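Local structure of outer membrane protein assembly factor BamA (Haemophilus ducreyi, 4K3C) at residues A240-L252 / L264-V276. The protein probably helps assemble and insert beta-barrel proteins into the outer membrane as part of the Bam complex, here as two POTRA domains with the barrel. Sequence-based numbering, arbitrary orientation.
Sequences AYKRKTYGASGTL and LGLGYTHDKLRNV
R243 and L273 face each other as a non-hydrogen-bonded pair, and R243 can be followed from CB to its tip, probably toward the barrel interior. Its CB lies 4.0 Å from CG of L273, and CG of R243 lies 3.6 Å from CD1 of L273. CG of R243 stands opposite the backbone N (chi1 -166°), which carries the chain alongside the leucine, both pointing the same way, until the bend at chi3. There CD and then NE of R243 pass OD1 of D271, NE at 4.2 Å. That is charge proximity alone, because the carboxylate oxygen sits well out of the guanidinium plane; NH1 instead makes its salt bridge with E228 on the neighbouring strand 220-231. D271 leans on T245, its OD1 3.3 Å from CB of T245. On the opposite face, which carries K244, Y246, H270 and K272, the chain of K272 bends at chi3 and chi4 to bring NZ to the ring edge of Y246, 3.6 Å from CE1 of Y246. H270 lies beside the same tyrosine, and its NE2 is hydrogen-bonded to OE1 of Q304 on strand 303-317. Paired backbone hydrogen bonds join the strands from K242 with R274 to L252 with L264. This is an antiparallel beta hairpin in the wall of the Omp85-family transmembrane barrel.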
ATOM      1  N   ALA A 240      18.262  24.424  -9.172  1.00 51.54           N
ATOM      2  CA  ALA A 240      18.813  23.492  -8.238  1.00 53.72           C
ATOM      3  C   ALA A 240      18.811  24.174  -6.899  1.00 55.82           C
ATOM      4  O   ALA A 240      18.759  25.406  -6.824  1.00 56.96           O
ATOM      5  CB  ALA A 240      20.207  23.130  -8.640  1.00 58.80           C
ATOM      6  N   TYR A 241      18.832  23.364  -5.849  1.00 49.37           N
ATOM      7  CA  TYR A 241      18.988  23.865  -4.497  1.00 52.11           C
ATOM      8  C   TYR A 241      19.522  22.700  -3.686  1.00 55.29           C
ATOM      9  O   TYR A 241      19.517  21.568  -4.167  1.00 60.09           O
ATOM     10  CB  TYR A 241      17.654  24.384  -3.937  1.00 44.78           C
ATOM     11  CG  TYR A 241      16.550  23.345  -3.880  1.00 46.27           C
ATOM     12  CD1 TYR A 241      16.412  22.513  -2.772  1.00 41.00           C
ATOM     13  CD2 TYR A 241      15.638  23.201  -4.923  1.00 33.62           C
ATOM     14  CE1 TYR A 241      15.410  21.568  -2.710  1.00 32.55           C
ATOM     15  CE2 TYR A 241      14.638  22.261  -4.867  1.00 32.41           C
ATOM     16  CZ  TYR A 241      14.524  21.449  -3.759  1.00 39.72           C
ATOM     17  OH  TYR A 241      13.523  20.504  -3.690  1.00 49.95           O
ATOM     18  N   LYS A 242      20.007  22.968  -2.479  1.00 49.42           N
ATOM     19  CA  LYS A 242      20.357  21.886  -1.565  1.00 45.21           C
ATOM     20  C   LYS A 242      19.514  21.967  -0.305  1.00 45.92           C
ATOM     21  O   LYS A 242      19.385  23.034   0.292  1.00 34.88           O
ATOM     22  CB  LYS A 242      21.845  21.899  -1.243  1.00 45.52           C
ATOM     23  CG  LYS A 242      22.705  21.418  -2.409  1.00 51.71           C
ATOM     24  CD  LYS A 242      24.105  22.036  -2.379  1.00 50.12           C
ATOM     25  CE  LYS A 242      24.771  21.985  -3.736  1.00 47.16           C
ATOM     26  NZ  LYS A 242      26.163  22.496  -3.662  1.00 57.66           N
ATOM     27  N   ARG A 243      18.917  20.837   0.073  1.00 33.03           N
ATOM     28  CA  ARG A 243      18.067  20.781   1.255  1.00 32.90           C
ATOM     29  C   ARG A 243      18.494  19.664   2.180  1.00 36.52           C
ATOM     30  O   ARG A 243      18.707  18.534   1.757  1.00 48.59           O
ATOM     31  CB  ARG A 243      16.603  20.579   0.877  1.00 36.01           C
ATOM     32  CG  ARG A 243      15.638  20.852   2.018  1.00 34.85           C
ATOM     33  CD  ARG A 243      14.263  20.301   1.723  1.00 38.40           C
ATOM     34  NE  ARG A 243      14.295  18.848   1.578  1.00 49.27           N
ATOM     35  CZ  ARG A 243      13.980  18.185   0.468  1.00 64.95           C
ATOM     36  NH1 ARG A 243      14.046  16.858   0.457  1.00 66.23           N
ATOM     37  NH2 ARG A 243      13.597  18.839  -0.630  1.00 69.09           N
ATOM     38  N   LYS A 244      18.619  19.986   3.452  1.00 37.65           N
ATOM     39  CA  LYS A 244      18.997  18.995   4.437  1.00 44.27           C
ATOM     40  C   LYS A 244      17.839  19.004   5.396  1.00 53.79           C
ATOM     41  O   LYS A 244      17.455  20.059   5.908  1.00 52.82           O
ATOM     42  CB  LYS A 244      20.281  19.427   5.147  1.00 46.08           C
ATOM     43  CG  LYS A 244      21.067  18.325   5.824  1.00 62.36           C
ATOM     44  CD  LYS A 244      22.416  18.886   6.309  1.00 85.83           C
ATOM     45  CE  LYS A 244      23.363  17.808   6.845  1.00 94.59           C
ATOM     46  NZ  LYS A 244      24.677  18.377   7.267  1.00 91.82           N
ATOM     47  N   THR A 245      17.218  17.859   5.616  1.00 30.09           N
ATOM     48  CA  THR A 245      16.151  17.907   6.579  1.00 33.66           C
ATOM     49  C   THR A 245      16.129  16.756   7.551  1.00 38.80           C
ATOM     50  O   THR A 245      16.475  15.627   7.209  1.00 40.27           O
ATOM     51  CB  THR A 245      14.768  18.104   5.948  1.00 30.72           C
ATOM     52  OG1 THR A 245      13.873  17.129   6.496  1.00 33.63           O
ATOM     53  CG2 THR A 245      14.830  17.975   4.457  1.00 29.22           C
ATOM     54  N   TYR A 246      15.743  17.081   8.782  1.00 36.82           N
ATOM     55  CA  TYR A 246      15.503  16.087   9.799  1.00 38.04           C
ATOM     56  C   TYR A 246      14.087  16.296  10.298  1.00 40.11           C
ATOM     57  O   TYR A 246      13.561  17.407  10.245  1.00 29.06           O
ATOM     58  CB  TYR A 246      16.447  16.264  10.977  1.00 36.06           C
ATOM     59  CG  TYR A 246      17.829  16.777  10.678  1.00 54.22           C
ATOM     60  CD1 TYR A 246      18.080  18.144  10.545  1.00 67.60           C
ATOM     61  CD2 TYR A 246      18.909  15.908  10.614  1.00 65.25           C
ATOM     62  CE1 TYR A 246      19.370  18.628  10.320  1.00 74.00           C
ATOM     63  CE2 TYR A 246      20.203  16.378  10.389  1.00 77.51           C
ATOM     64  CZ  TYR A 246      20.433  17.736  10.241  1.00 84.59           C
ATOM     65  OH  TYR A 246      21.729  18.189  10.014  1.00 91.18           O
ATOM     66  N   GLY A 247      13.478  15.236  10.803  1.00 28.26           N
ATOM     67  CA  GLY A 247      12.151  15.357  11.362  1.00 28.19           C
ATOM     68  C   GLY A 247      11.783  14.099  12.111  1.00 34.87           C
ATOM     69  O   GLY A 247      12.579  13.176  12.197  1.00 30.07           O
ATOM     70  N   ALA A 248      10.575  14.063  12.652  1.00 27.94           N
ATOM     71  CA  ALA A 248      10.108  12.908  13.390  1.00 27.85           C
ATOM     72  C   ALA A 248       8.599  12.953  13.423  1.00 40.09           C
ATOM     73  O   ALA A 248       8.014  14.030  13.369  1.00 42.30           O
ATOM     74  CB  ALA A 248      10.667  12.928  14.783  1.00 31.01           C
ATOM     75  N   SER A 249       7.943  11.812  13.520  1.00 27.83           N
ATOM     76  CA  SER A 249       6.514  11.854  13.294  1.00 35.20           C
ATOM     77  C   SER A 249       5.778  10.633  13.761  1.00 39.45           C
ATOM     78  O   SER A 249       6.240   9.509  13.600  1.00 47.04           O
ATOM     79  CB  SER A 249       6.255  11.994  11.810  1.00 27.62           C
ATOM     80  OG  SER A 249       6.293  10.719  11.205  1.00 31.60           O
ATOM     81  N   GLY A 250       4.589  10.859  14.290  1.00 39.07           N
ATOM     82  CA  GLY A 250       3.746   9.760  14.704  1.00 44.41           C
ATOM     83  C   GLY A 250       2.504   9.771  13.861  1.00 52.13           C
ATOM     84  O   GLY A 250       1.895  10.818  13.678  1.00 56.30           O
ATOM     85  N   THR A 251       2.139   8.626  13.303  1.00 29.10           N
ATOM     86  CA  THR A 251       0.937   8.590  12.495  1.00 33.09           C
ATOM     87  C   THR A 251       0.019   7.396  12.795  1.00 43.43           C
ATOM     88  O   THR A 251       0.455   6.247  12.759  1.00 29.98           O
ATOM     89  CB  THR A 251       1.223   8.700  10.967  1.00 28.68           C
ATOM     90  OG1 THR A 251       1.081   7.414  10.362  1.00 32.61           O
ATOM     91  CG2 THR A 251       2.611   9.296  10.659  1.00 28.06           C
ATOM     92  N   LEU A 252      -1.252   7.711  13.084  1.00 54.02           N
ATOM     93  CA  LEU A 252      -2.289   6.754  13.460  1.00 31.53           C
ATOM     94  C   LEU A 252      -2.972   6.181  12.246  1.00 45.30           C
ATOM     95  O   LEU A 252      -3.509   6.926  11.443  1.00 44.42           O
ATOM     96  CB  LEU A 252      -3.343   7.448  14.315  1.00 36.74           C
ATOM     97  CG  LEU A 252      -3.046   7.596  15.813  1.00 47.45           C
ATOM     98  CD1 LEU A 252      -4.246   8.093  16.601  1.00 45.96           C
ATOM     99  CD2 LEU A 252      -2.574   6.275  16.384  1.00 56.18           C
ATOM    100  N   LEU A 264      -4.227   9.452  10.390  1.00 33.92           N
ATOM    101  CA  LEU A 264      -4.004  10.778  10.944  1.00 34.79           C
ATOM    102  C   LEU A 264      -2.581  10.804  11.481  1.00 41.52           C
ATOM    103  O   LEU A 264      -2.160   9.869  12.165  1.00 49.08           O
ATOM    104  CB  LEU A 264      -4.959  11.046  12.100  1.00 41.21           C
ATOM    105  CG  LEU A 264      -6.286  11.776  11.884  1.00 58.70           C
ATOM    106  CD1 LEU A 264      -6.951  12.078  13.243  1.00 53.41           C
ATOM    107  CD2 LEU A 264      -6.131  13.054  11.039  1.00 62.94           C
ATOM    108  N   GLY A 265      -1.838  11.864  11.197  1.00 39.08           N
ATOM    109  CA  GLY A 265      -0.488  11.975  11.729  1.00 35.14           C
ATOM    110  C   GLY A 265      -0.134  13.376  12.181  1.00 40.32           C
ATOM    111  O   GLY A 265      -0.679  14.353  11.675  1.00 52.35           O
ATOM    112  N   LEU A 266       0.760  13.458  13.158  1.00 35.09           N
ATOM    113  CA  LEU A 266       1.411  14.699  13.557  1.00 31.07           C
ATOM    114  C   LEU A 266       2.892  14.494  13.307  1.00 38.18           C
ATOM    115  O   LEU A 266       3.415  13.387  13.501  1.00 39.55           O
ATOM    116  CB  LEU A 266       1.232  14.933  15.042  1.00 41.64           C
ATOM    117  CG  LEU A 266      -0.203  15.107  15.520  1.00 59.83           C
ATOM    118  CD1 LEU A 266      -0.313  14.880  17.037  1.00 53.60           C
ATOM    119  CD2 LEU A 266      -0.697  16.500  15.122  1.00 66.42           C
ATOM    120  N   GLY A 267       3.576  15.550  12.884  1.00 38.61           N
ATOM    121  CA  GLY A 267       5.012  15.469  12.707  1.00 28.81           C
ATOM    122  C   GLY A 267       5.729  16.791  12.867  1.00 37.51           C
ATOM    123  O   GLY A 267       5.222  17.861  12.525  1.00 40.07           O
ATOM    124  N   TYR A 268       6.938  16.719  13.391  1.00 33.83           N
ATOM    125  CA  TYR A 268       7.792  17.887  13.441  1.00 34.66           C
ATOM    126  C   TYR A 268       8.935  17.665  12.469  1.00 35.25           C
ATOM    127  O   TYR A 268       9.458  16.560  12.358  1.00 36.41           O
ATOM    128  CB  TYR A 268       8.331  18.090  14.850  1.00 32.18           C
ATOM    129  CG  TYR A 268       9.219  19.299  14.992  1.00 39.81           C
ATOM    130  CD1 TYR A 268      10.587  19.203  14.789  1.00 46.54           C
ATOM    131  CD2 TYR A 268       8.690  20.536  15.347  1.00 44.89           C
ATOM    132  CE1 TYR A 268      11.400  20.310  14.921  1.00 52.61           C
ATOM    133  CE2 TYR A 268       9.499  21.642  15.504  1.00 49.36           C
ATOM    134  CZ  TYR A 268      10.854  21.527  15.286  1.00 52.29           C
ATOM    135  OH  TYR A 268      11.663  22.634  15.411  1.00 53.03           O
ATOM    136  N   THR A 269       9.301  18.704  11.733  1.00 36.93           N
ATOM    137  CA  THR A 269      10.333  18.587  10.713  1.00 43.14           C
ATOM    138  C   THR A 269      11.121  19.892  10.548  1.00 35.44           C
ATOM    139  O   THR A 269      10.563  20.982  10.480  1.00 30.58           O
ATOM    140  CB  THR A 269       9.760  18.186   9.313  1.00 38.78           C
ATOM    141  OG1 THR A 269       9.220  19.341   8.674  1.00 38.46           O
ATOM    142  CG2 THR A 269       8.672  17.093   9.401  1.00 31.12           C
ATOM    143  N   HIS A 270      12.430  19.757  10.429  1.00 31.90           N
ATOM    144  CA  HIS A 270      13.309  20.896  10.353  1.00 30.95           C
ATOM    145  C   HIS A 270      14.072  20.814   9.037  1.00 32.56           C
ATOM    146  O   HIS A 270      14.730  19.822   8.774  1.00 33.54           O
ATOM    147  CB  HIS A 270      14.236  20.831  11.550  1.00 31.32           C
ATOM    148  CG  HIS A 270      15.346  21.823  11.523  1.00 43.65           C
ATOM    149  ND1 HIS A 270      16.605  21.536  12.001  1.00 41.67           N
ATOM    150  CD2 HIS A 270      15.380  23.114  11.112  1.00 50.87           C
ATOM    151  CE1 HIS A 270      17.375  22.602  11.873  1.00 55.98           C
ATOM    152  NE2 HIS A 270      16.653  23.573  11.337  1.00 60.83           N
ATOM    153  N   ASP A 271      13.942  21.851   8.205  1.00 39.96           N
ATOM    154  CA  ASP A 271      14.542  21.919   6.869  1.00 37.74           C
ATOM    155  C   ASP A 271      15.604  23.001   6.856  1.00 42.33           C
ATOM    156  O   ASP A 271      15.381  24.094   7.380  1.00 41.23           O
ATOM    157  CB  ASP A 271      13.507  22.327   5.811  1.00 41.42           C
ATOM    158  CG  ASP A 271      12.347  21.366   5.700  1.00 45.39           C
ATOM    159  OD1 ASP A 271      12.483  20.311   5.024  1.00 45.13           O
ATOM    160  OD2 ASP A 271      11.285  21.697   6.269  1.00 46.89           O
ATOM    161  N   LYS A 272      16.738  22.718   6.224  1.00 32.96           N
ATOM    162  CA  LYS A 272      17.818  23.685   6.141  1.00 34.22           C
ATOM    163  C   LYS A 272      18.249  23.742   4.685  1.00 53.35           C
ATOM    164  O   LYS A 272      18.544  22.704   4.088  1.00 62.32           O
ATOM    165  CB  LYS A 272      18.978  23.269   7.051  1.00 34.48           C
ATOM    166  CG  LYS A 272      20.081  24.308   7.201  1.00101.38           C
ATOM    167  CD  LYS A 272      21.275  23.799   8.030  1.00 96.26           C
ATOM    168  CE  LYS A 272      20.878  23.380   9.453  1.00 86.54           C
ATOM    169  NZ  LYS A 272      20.371  21.973   9.533  1.00 76.16           N
ATOM    170  N   LEU A 273      18.263  24.941   4.103  1.00 48.58           N
ATOM    171  CA  LEU A 273      18.613  25.083   2.691  1.00 44.31           C
ATOM    172  C   LEU A 273      19.850  25.946   2.464  1.00 56.02           C
ATOM    173  O   LEU A 273      19.998  27.013   3.058  1.00 61.13           O
ATOM    174  CB  LEU A 273      17.419  25.592   1.876  1.00 39.34           C
ATOM    175  CG  LEU A 273      16.315  24.548   1.628  1.00 42.45           C
ATOM    176  CD1 LEU A 273      15.380  24.383   2.822  1.00 38.79           C
ATOM    177  CD2 LEU A 273      15.524  24.839   0.346  1.00 45.95           C
ATOM    178  N   ARG A 274      20.743  25.452   1.607  1.00 63.74           N
ATOM    179  CA  ARG A 274      21.978  26.139   1.231  1.00 59.03           C
ATOM    180  C   ARG A 274      22.029  26.175  -0.304  1.00 62.98           C
ATOM    181  O   ARG A 274      21.221  25.500  -0.965  1.00 47.83           O
ATOM    182  CB  ARG A 274      23.193  25.401   1.808  1.00 54.83           C
ATOM    183  CG  ARG A 274      23.566  24.097   1.081  1.00 70.56           C
ATOM    184  CD  ARG A 274      24.219  23.062   2.005  1.00 85.03           C
ATOM    185  NE  ARG A 274      25.407  23.585   2.678  1.00106.40           N
ATOM    186  CZ  ARG A 274      25.902  23.105   3.819  1.00116.22           C
ATOM    187  NH1 ARG A 274      25.309  22.081   4.432  1.00112.47           N
ATOM    188  NH2 ARG A 274      26.993  23.654   4.351  1.00117.94           N
ATOM    189  N   ASN A 275      22.977  26.934  -0.862  1.00 74.22           N
ATOM    190  CA  ASN A 275      22.994  27.209  -2.295  1.00 74.15           C
ATOM    191  C   ASN A 275      21.764  28.087  -2.501  1.00 79.65           C
ATOM    192  O   ASN A 275      21.661  29.148  -1.876  1.00 74.24           O
ATOM    193  CB  ASN A 275      22.978  25.895  -3.117  1.00126.68           C
ATOM    194  CG  ASN A 275      23.005  26.107  -4.632  1.00128.89           C
ATOM    195  OD1 ASN A 275      22.460  27.077  -5.154  1.00132.01           O
ATOM    196  ND2 ASN A 275      23.613  25.161  -5.345  1.00126.62           N
ATOM    197  N   VAL A 276      20.812  27.617  -3.308  1.00 83.27           N
ATOM    198  CA  VAL A 276      19.630  28.394  -3.701  1.00 68.48           C
ATOM    199  C   VAL A 276      20.056  29.666  -4.409  1.00 65.08           C
ATOM    200  O   VAL A 276      20.270  30.696  -3.760  1.00 57.56           O
ATOM    201  CB  VAL A 276      18.738  28.774  -2.516  1.00 63.07           C
ATOM    202  CG1 VAL A 276      17.374  29.168  -3.028  1.00 72.10           C
ATOM    203  CG2 VAL A 276      18.612  27.617  -1.544  1.00 65.81           C
TER